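Carbon monoxide dehydrogenase (Thermococcus sp. AM4, PDB 6T7J) catalyses the oxidation of carbon monoxide to carbon dioxide, probably passing the electrons through its iron-sulfur clusters to a ferredoxin-type acceptor. Local coordinates at residues 526-531 with 565-570; 177-182 with 541-546. One frame throughout, in Å; residues are numbered along the deposited sequence.

Interaction 1: residues 526-531 with 565-570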
ATOM      1  N   SER A 526     -17.935 -11.410  -5.745  1.00 49.56           N
ATOM      2  CA  SER A 526     -18.394 -11.922  -4.457  1.00 47.41           C
ATOM      3  C   SER A 526     -19.611 -12.823  -4.633  1.00 40.79           C
ATOM      4  O   SER A 526     -19.733 -13.851  -3.955  1.00 48.80           O
ATOM      5  CB  SER A 526     -18.708 -10.762  -3.507  1.00 44.82           C
ATOM      6  OG  SER A 526     -19.638  -9.857  -4.079  1.00 47.71           O
ATOM      7  N   ARG A 527     -20.506 -12.465  -5.561  1.00 42.55           N
ATOM      8  CA  ARG A 527     -21.650 -13.319  -5.877  1.00 51.98           C
ATOM      9  C   ARG A 527     -21.199 -14.736  -6.200  1.00 50.43           C
ATOM     10  O   ARG A 527     -21.751 -15.714  -5.680  1.00 49.38           O
ATOM     11  CB  ARG A 527     -22.437 -12.739  -7.053  1.00 43.22           C
ATOM     12  CG  ARG A 527     -23.072 -11.386  -6.800  1.00 44.88           C
ATOM     13  CD  ARG A 527     -24.203 -11.143  -7.788  1.00 51.67           C
ATOM     14  NE  ARG A 527     -24.418  -9.725  -8.054  1.00 54.58           N
ATOM     15  CZ  ARG A 527     -25.242  -8.952  -7.355  1.00 50.29           C
ATOM     16  NH1 ARG A 527     -25.931  -9.461  -6.342  1.00 48.63           N
ATOM     17  NH2 ARG A 527     -25.373  -7.670  -7.668  1.00 48.59           N
ATOM     18  N   ILE A 528     -20.187 -14.861  -7.064  1.00 45.90           N
ATOM     19  CA  ILE A 528     -19.624 -16.170  -7.386  1.00 45.12           C
ATOM     20  C   ILE A 528     -19.261 -16.911  -6.106  1.00 49.45           C
ATOM     21  O   ILE A 528     -19.662 -18.063  -5.896  1.00 49.13           O
ATOM     22  CB  ILE A 528     -18.411 -16.013  -8.321  1.00 44.48           C
ATOM     23  CG1 ILE A 528     -18.877 -15.716  -9.749  1.00 45.59           C
ATOM     24  CG2 ILE A 528     -17.539 -17.255  -8.289  1.00 48.31           C
ATOM     25  CD1 ILE A 528     -17.755 -15.364 -10.703  1.00 46.32           C
ATOM     26  N   LEU A 529     -18.540 -16.234  -5.205  1.00 45.33           N
ATOM     27  CA  LEU A 529     -18.136 -16.867  -3.954  1.00 47.74           C
ATOM     28  C   LEU A 529     -19.341 -17.322  -3.142  1.00 50.10           C
ATOM     29  O   LEU A 529     -19.271 -18.344  -2.450  1.00 47.27           O
ATOM     30  CB  LEU A 529     -17.275 -15.910  -3.129  1.00 52.28           C
ATOM     31  CG  LEU A 529     -15.858 -15.659  -3.645  1.00 57.12           C
ATOM     32  CD1 LEU A 529     -15.035 -14.917  -2.602  1.00 55.28           C
ATOM     33  CD2 LEU A 529     -15.185 -16.966  -4.036  1.00 52.06           C
ATOM     34  N   ILE A 530     -20.450 -16.586  -3.214  1.00 49.68           N
ATOM     35  CA  ILE A 530     -21.666 -17.037  -2.550  1.00 48.40           C
ATOM     36  C   ILE A 530     -22.199 -18.291  -3.230  1.00 49.07           C
ATOM     37  O   ILE A 530     -22.479 -19.300  -2.571  1.00 48.55           O
ATOM     38  CB  ILE A 530     -22.719 -15.913  -2.522  1.00 48.19           C
ATOM     39  CG1 ILE A 530     -22.235 -14.762  -1.642  1.00 49.94           C
ATOM     40  CG2 ILE A 530     -24.046 -16.440  -1.997  1.00 50.62           C
ATOM     41  CD1 ILE A 530     -21.973 -15.170  -0.204  1.00 46.94           C
ATOM     42  N   ALA A 531     -22.301 -18.259  -4.563  1.00 49.26           N
ATOM     43  CA  ALA A 531     -22.870 -19.379  -5.306  1.00 48.03           C
ATOM     44  C   ALA A 531     -22.151 -20.678  -4.969  1.00 53.39           C
ATOM     45  O   ALA A 531     -22.754 -21.624  -4.444  1.00 52.08           O
ATOM     46  CB  ALA A 531     -22.808 -19.096  -6.808  1.00 45.67           C
ATOM     47  N   THR A 565      -6.347 -14.132  -6.511  1.00 44.75           N
ATOM     48  CA  THR A 565      -5.759 -14.676  -5.295  1.00 44.72           C
ATOM     49  C   THR A 565      -6.834 -15.129  -4.314  1.00 44.21           C
ATOM     50  O   THR A 565      -6.695 -16.185  -3.690  1.00 41.58           O
ATOM     51  CB  THR A 565      -4.832 -13.651  -4.643  1.00 43.83           C
ATOM     52  OG1 THR A 565      -3.824 -13.255  -5.580  1.00 37.99           O
ATOM     53  CG2 THR A 565      -4.162 -14.250  -3.411  1.00 34.96           C
ATOM     54  N   TYR A 566      -7.920 -14.361  -4.166  1.00 44.31           N
ATOM     55  CA  TYR A 566      -8.944 -14.809  -3.228  1.00 43.31           C
ATOM     56  C   TYR A 566      -9.833 -15.892  -3.819  1.00 48.63           C
ATOM     57  O   TYR A 566     -10.459 -16.642  -3.062  1.00 44.06           O
ATOM     58  CB  TYR A 566      -9.770 -13.630  -2.682  1.00 41.76           C
ATOM     59  CG  TYR A 566     -10.832 -12.966  -3.552  1.00 42.07           C
ATOM     60  CD1 TYR A 566     -11.936 -13.668  -4.026  1.00 45.35           C
ATOM     61  CD2 TYR A 566     -10.766 -11.606  -3.821  1.00 41.77           C
ATOM     62  CE1 TYR A 566     -12.907 -13.045  -4.789  1.00 44.18           C
ATOM     63  CE2 TYR A 566     -11.734 -10.975  -4.579  1.00 41.91           C
ATOM     64  CZ  TYR A 566     -12.801 -11.698  -5.059  1.00 42.93           C
ATOM     65  OH  TYR A 566     -13.766 -11.070  -5.812  1.00 48.14           O
ATOM     66  N   PHE A 567      -9.882 -16.018  -5.146  1.00 44.14           N
ATOM     67  CA  PHE A 567     -10.466 -17.218  -5.730  1.00 44.20           C
ATOM     68  C   PHE A 567      -9.645 -18.440  -5.349  1.00 45.19           C
ATOM     69  O   PHE A 567     -10.171 -19.404  -4.781  1.00 44.32           O
ATOM     70  CB  PHE A 567     -10.572 -17.074  -7.248  1.00 47.71           C
ATOM     71  CG  PHE A 567     -11.839 -16.406  -7.704  1.00 51.88           C
ATOM     72  CD1 PHE A 567     -12.946 -16.357  -6.872  1.00 49.44           C
ATOM     73  CD2 PHE A 567     -11.923 -15.823  -8.956  1.00 54.18           C
ATOM     74  CE1 PHE A 567     -14.112 -15.742  -7.282  1.00 49.44           C
ATOM     75  CE2 PHE A 567     -13.089 -15.205  -9.372  1.00 55.02           C
ATOM     76  CZ  PHE A 567     -14.185 -15.166  -8.534  1.00 51.74           C
ATOM     77  N   VAL A 568      -8.335 -18.398  -5.615  1.00 42.20           N
ATOM     78  CA  VAL A 568      -7.454 -19.491  -5.204  1.00 42.67           C
ATOM     79  C   VAL A 568      -7.658 -19.810  -3.727  1.00 44.78           C
ATOM     80  O   VAL A 568      -7.918 -20.959  -3.350  1.00 46.38           O
ATOM     81  CB  VAL A 568      -5.985 -19.144  -5.507  1.00 48.91           C
ATOM     82  CG1 VAL A 568      -5.056 -20.150  -4.845  1.00 46.60           C
ATOM     83  CG2 VAL A 568      -5.744 -19.108  -7.012  1.00 43.67           C
ATOM     84  N   ALA A 569      -7.587 -18.783  -2.875  1.00 46.59           N
ATOM     85  CA  ALA A 569      -7.710 -18.980  -1.434  1.00 45.48           C
ATOM     86  C   ALA A 569      -9.076 -19.527  -1.046  1.00 47.34           C
ATOM     87  O   ALA A 569      -9.202 -20.203  -0.018  1.00 45.59           O
ATOM     88  CB  ALA A 569      -7.442 -17.664  -0.703  1.00 45.75           C
ATOM     89  N   SER A 570     -10.109 -19.238  -1.837  1.00 48.76           N
ATOM     90  CA  SER A 570     -11.420 -19.836  -1.621  1.00 46.73           C
ATOM     91  C   SER A 570     -11.487 -21.279  -2.098  1.00 47.30           C
ATOM     92  O   SER A 570     -12.521 -21.929  -1.912  1.00 52.79           O
ATOM     93  CB  SER A 570     -12.498 -19.007  -2.322  1.00 46.57           C
ATOM     94  OG  SER A 570     -12.407 -17.644  -1.950  1.00 48.91           O
TER
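Leu529 pushes its forked end between Tyr566, Phe567 and Ser570, and each methyl finds its own neighbours. CD1 lies 3.6 Å from CE1 of Tyr566, an oblique approach to that ring. CD2 meets the edge of the Phe567 ring, near its plane and 3.6 Å from CE1. Leu529 CG is anti to the carbonyl carbon (chi1 -72°), which sets the branch point toward 565-570. Ile528, one residue back, adds its CG2 methyl 3.9 Å from Phe567 CE1, its side chain crossing that of Phe567 at about a right angle. An alanine in place of Leu529 would probably leave a gap between the two rings and Ser570, giving both rings more room to shift.

Polar groups lie around this apolar patch without bonding across it. Ser570 OG sits 3.5 Å from Leu529 CD2, but it donates to Tyr566 O within its own helix turn and accepts from Trp228 NE1 of helix 212-242. Ser526 OG likewise turns elsewhere, to the carbonyl of Val523 and the hydroxyl of Thr235.

Segments 526-531 and 565-569 run nearly parallel, 8° apart, their axes 11.4 Å from one another at closest approach. They belong to successive helices packed against a Rossmann-like parallel sheet, with strand 548-552 between them in sequence. No hydrogen bond joins the two segments: shape and buried hydrocarbon and aromatic surface hold them together.

Interaction 2: residues 177-182 with 541-546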
ATOM      1  N   LYS A 177     -18.102 -23.188   6.916  1.00 54.12           N
ATOM      2  CA  LYS A 177     -17.226 -23.560   8.023  1.00 51.28           C
ATOM      3  C   LYS A 177     -15.987 -24.304   7.545  1.00 56.26           C
ATOM      4  O   LYS A 177     -14.948 -24.271   8.215  1.00 54.02           O
ATOM      5  CB  LYS A 177     -17.987 -24.413   9.037  1.00 51.79           C
ATOM      6  CG  LYS A 177     -19.379 -23.904   9.371  1.00 63.53           C
ATOM      7  CD  LYS A 177     -20.057 -24.807  10.392  1.00 66.66           C
ATOM      8  CE  LYS A 177     -21.491 -25.124   9.992  1.00 68.83           C
ATOM      9  NZ  LYS A 177     -22.048 -26.259  10.781  1.00 62.42           N
ATOM     10  N   LYS A 178     -16.074 -24.987   6.402  1.00 54.82           N
ATOM     11  CA  LYS A 178     -14.912 -25.703   5.884  1.00 56.59           C
ATOM     12  C   LYS A 178     -13.831 -24.730   5.428  1.00 54.14           C
ATOM     13  O   LYS A 178     -12.647 -24.911   5.737  1.00 56.64           O
ATOM     14  CB  LYS A 178     -15.337 -26.630   4.745  1.00 60.28           C
ATOM     15  CG  LYS A 178     -16.389 -27.657   5.145  1.00 51.30           C
ATOM     16  CD  LYS A 178     -16.484 -28.777   4.122  1.00 58.47           C
ATOM     17  CE  LYS A 178     -17.702 -29.658   4.370  1.00 58.38           C
ATOM     18  NZ  LYS A 178     -17.671 -30.287   5.717  1.00 51.18           N
ATOM     19  N   ARG A 179     -14.221 -23.686   4.691  1.00 51.46           N
ATOM     20  CA  ARG A 179     -13.272 -22.636   4.338  1.00 54.30           C
ATOM     21  C   ARG A 179     -12.723 -21.956   5.589  1.00 53.03           C
ATOM     22  O   ARG A 179     -11.540 -21.605   5.649  1.00 47.16           O
ATOM     23  CB  ARG A 179     -13.943 -21.611   3.422  1.00 53.16           C
ATOM     24  CG  ARG A 179     -14.123 -22.075   1.986  1.00 59.01           C
ATOM     25  CD  ARG A 179     -12.792 -22.139   1.263  1.00 55.42           C
ATOM     26  NE  ARG A 179     -12.230 -23.486   1.271  1.00 56.41           N
ATOM     27  CZ  ARG A 179     -10.957 -23.763   1.010  1.00 51.27           C
ATOM     28  NH1 ARG A 179     -10.112 -22.783   0.721  1.00 50.57           N
ATOM     29  NH2 ARG A 179     -10.528 -25.016   1.039  1.00 52.63           N
ATOM     30  N   ILE A 180     -13.588 -21.767   6.589  1.00 56.53           N
ATOM     31  CA  ILE A 180     -13.188 -21.188   7.875  1.00 52.79           C
ATOM     32  C   ILE A 180     -12.068 -21.996   8.499  1.00 51.88           C
ATOM     33  O   ILE A 180     -11.040 -21.454   8.941  1.00 49.90           O
ATOM     34  CB  ILE A 180     -14.411 -21.130   8.813  1.00 50.31           C
ATOM     35  CG1 ILE A 180     -15.508 -20.244   8.229  1.00 53.08           C
ATOM     36  CG2 ILE A 180     -14.006 -20.692  10.212  1.00 47.88           C
ATOM     37  CD1 ILE A 180     -15.363 -18.794   8.568  1.00 55.04           C
ATOM     38  N   LYS A 181     -12.247 -23.316   8.568  1.00 54.97           N
ATOM     39  CA  LYS A 181     -11.265 -24.190   9.185  1.00 54.21           C
ATOM     40  C   LYS A 181      -9.984 -24.253   8.361  1.00 57.05           C
ATOM     41  O   LYS A 181      -8.880 -24.297   8.919  1.00 55.02           O
ATOM     42  CB  LYS A 181     -11.867 -25.582   9.367  1.00 54.08           C
ATOM     43  CG  LYS A 181     -10.980 -26.557  10.111  1.00 64.67           C
ATOM     44  CD  LYS A 181     -10.668 -26.058  11.512  1.00 69.42           C
ATOM     45  CE  LYS A 181      -9.183 -26.179  11.823  1.00 60.19           C
ATOM     46  NZ  LYS A 181      -8.727 -27.599  11.845  1.00 53.65           N
ATOM     47  N   VAL A 182     -10.116 -24.251   7.031  1.00 56.23           N
ATOM     48  CA  VAL A 182      -8.943 -24.234   6.157  1.00 50.01           C
ATOM     49  C   VAL A 182      -8.108 -22.986   6.414  1.00 50.45           C
ATOM     50  O   VAL A 182      -6.893 -23.062   6.649  1.00 53.13           O
ATOM     51  CB  VAL A 182      -9.378 -24.321   4.683  1.00 53.17           C
ATOM     52  CG1 VAL A 182      -8.251 -23.873   3.767  1.00 49.04           C
ATOM     53  CG2 VAL A 182      -9.823 -25.733   4.340  1.00 50.33           C
ATOM     54  N   VAL A 541     -19.910 -30.330   1.451  1.00 57.96           N
ATOM     55  CA  VAL A 541     -18.675 -30.435   0.685  1.00 62.32           C
ATOM     56  C   VAL A 541     -17.942 -29.099   0.792  1.00 63.80           C
ATOM     57  O   VAL A 541     -18.552 -28.065   1.067  1.00 59.17           O
ATOM     58  CB  VAL A 541     -19.027 -30.836  -0.774  1.00 56.72           C
ATOM     59  CG1 VAL A 541     -18.000 -30.385  -1.769  1.00 55.05           C
ATOM     60  CG2 VAL A 541     -19.234 -32.339  -0.883  1.00 56.96           C
ATOM     61  N   ASP A 542     -16.618 -29.127   0.639  1.00 62.05           N
ATOM     62  CA  ASP A 542     -15.880 -27.874   0.577  1.00 60.41           C
ATOM     63  C   ASP A 542     -15.921 -27.301  -0.839  1.00 59.29           C
ATOM     64  O   ASP A 542     -16.170 -28.010  -1.816  1.00 56.81           O
ATOM     65  CB  ASP A 542     -14.429 -28.067   1.024  1.00 55.26           C
ATOM     66  CG  ASP A 542     -13.754 -26.757   1.395  1.00 56.15           C
ATOM     67  OD1 ASP A 542     -14.468 -25.753   1.605  1.00 58.17           O
ATOM     68  OD2 ASP A 542     -12.508 -26.727   1.473  1.00 60.27           O
ATOM     69  N   ILE A 543     -15.678 -25.991  -0.942  1.00 57.60           N
ATOM     70  CA  ILE A 543     -15.625 -25.353  -2.256  1.00 50.95           C
ATOM     71  C   ILE A 543     -14.575 -26.020  -3.133  1.00 55.29           C
ATOM     72  O   ILE A 543     -14.757 -26.148  -4.352  1.00 51.19           O
ATOM     73  CB  ILE A 543     -15.360 -23.840  -2.105  1.00 52.19           C
ATOM     74  CG1 ILE A 543     -16.569 -23.146  -1.472  1.00 54.08           C
ATOM     75  CG2 ILE A 543     -15.035 -23.211  -3.450  1.00 40.28           C
ATOM     76  CD1 ILE A 543     -16.328 -21.683  -1.140  1.00 42.09           C
ATOM     77  N   SER A 544     -13.480 -26.488  -2.530  1.00 51.39           N
ATOM     78  CA  SER A 544     -12.398 -27.088  -3.300  1.00 52.18           C
ATOM     79  C   SER A 544     -12.792 -28.411  -3.947  1.00 56.63           C
ATOM     80  O   SER A 544     -12.142 -28.825  -4.912  1.00 53.61           O
ATOM     81  CB  SER A 544     -11.173 -27.291  -2.408  1.00 49.91           C
ATOM     82  OG  SER A 544     -11.556 -27.603  -1.080  1.00 52.89           O
ATOM     83  N   ASP A 545     -13.828 -29.087  -3.448  1.00 53.92           N
ATOM     84  CA  ASP A 545     -14.255 -30.346  -4.048  1.00 53.29           C
ATOM     85  C   ASP A 545     -15.240 -30.163  -5.195  1.00 57.70           C
ATOM     86  O   ASP A 545     -15.510 -31.133  -5.912  1.00 62.11           O
ATOM     87  CB  ASP A 545     -14.895 -31.265  -3.001  1.00 49.60           C
ATOM     88  CG  ASP A 545     -14.112 -31.325  -1.710  1.00 53.89           C
ATOM     89  OD1 ASP A 545     -12.911 -31.659  -1.753  1.00 53.49           O
ATOM     90  OD2 ASP A 545     -14.708 -31.050  -0.648  1.00 59.56           O
ATOM     91  N   LEU A 546     -15.786 -28.964  -5.382  1.00 53.77           N
ATOM     92  CA  LEU A 546     -16.768 -28.755  -6.434  1.00 54.16           C
ATOM     93  C   LEU A 546     -16.128 -28.930  -7.810  1.00 54.71           C
ATOM     94  O   LEU A 546     -14.955 -28.598  -8.006  1.00 53.60           O
ATOM     95  CB  LEU A 546     -17.382 -27.361  -6.334  1.00 49.79           C
ATOM     96  CG  LEU A 546     -18.182 -26.996  -5.083  1.00 51.04           C
ATOM     97  CD1 LEU A 546     -18.673 -25.561  -5.176  1.00 53.43           C
ATOM     98  CD2 LEU A 546     -19.351 -27.951  -4.883  1.00 53.78           C
TER
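A side-on arginine-aspartate salt bridge, between Arg179 and Asp542, joins the start of helix 177-186 to the loop that follows helix 525-538. NE of Arg179 reaches OD1 of Asp542 at 3.2 Å and nearly straight (167°), while NH2 reaches OD2 at 2.7 Å, equally straight. NE also makes a weak, bent bond to OD2. In the two straight bonds both oxygens are met on their syn sides and lie close to the guanidinium plane; the two flat groups are 25° apart. Bends at chi2 and chi3 fold the Arg179 chain, and Val182 CB lies 3.9 Å above one face of its guanidinium, offset toward the rim.

The loop carrying Asp542 leads through the 3-10 segment 543-545 into strand 548-552 of a parallel, Rossmann-like sheet, and the carboxylate is tied into it. Ile543 N gives a weak bond to OD1 and Ser544 OG a weak one to OD2. A separate bond closes the turn, from Asp542 N to Asp545 OD2 at 3.0 Å. Hydrocarbon fills in beside the charges: Arg179 CG rests 3.8 Å from Ile543 CD1, and the Lys178 chain runs past the backbone, its CE 3.6 Å from Val541 C. The remaining guanidinium nitrogen, NH1, is hydrogen-bonded to the carbonyl of Ile600 and weakly to that of Ala569.

In the fold
The two contacts lie with their centres about 11 Å apart, and their segments alternate along the sequence: 177-182, 526-531, 541-546, 565-570. Three of the four lie on the helices and connecting loop that flank strand 548-552 of one parallel sheet. Interaction 1 packs helices 525-538 and 558-569 together; interaction 2 attaches the much earlier helix 177-186 to this helix layer. The pairs also touch directly, Ser570 O meeting Arg179 CD and Ile543 CG2. Interaction 1 is buried, its centre about 13 Å from that of the chain against 24 Å for the partly buried interaction 2; the Tyr566 side chain is about 11 Å from the broken cluster.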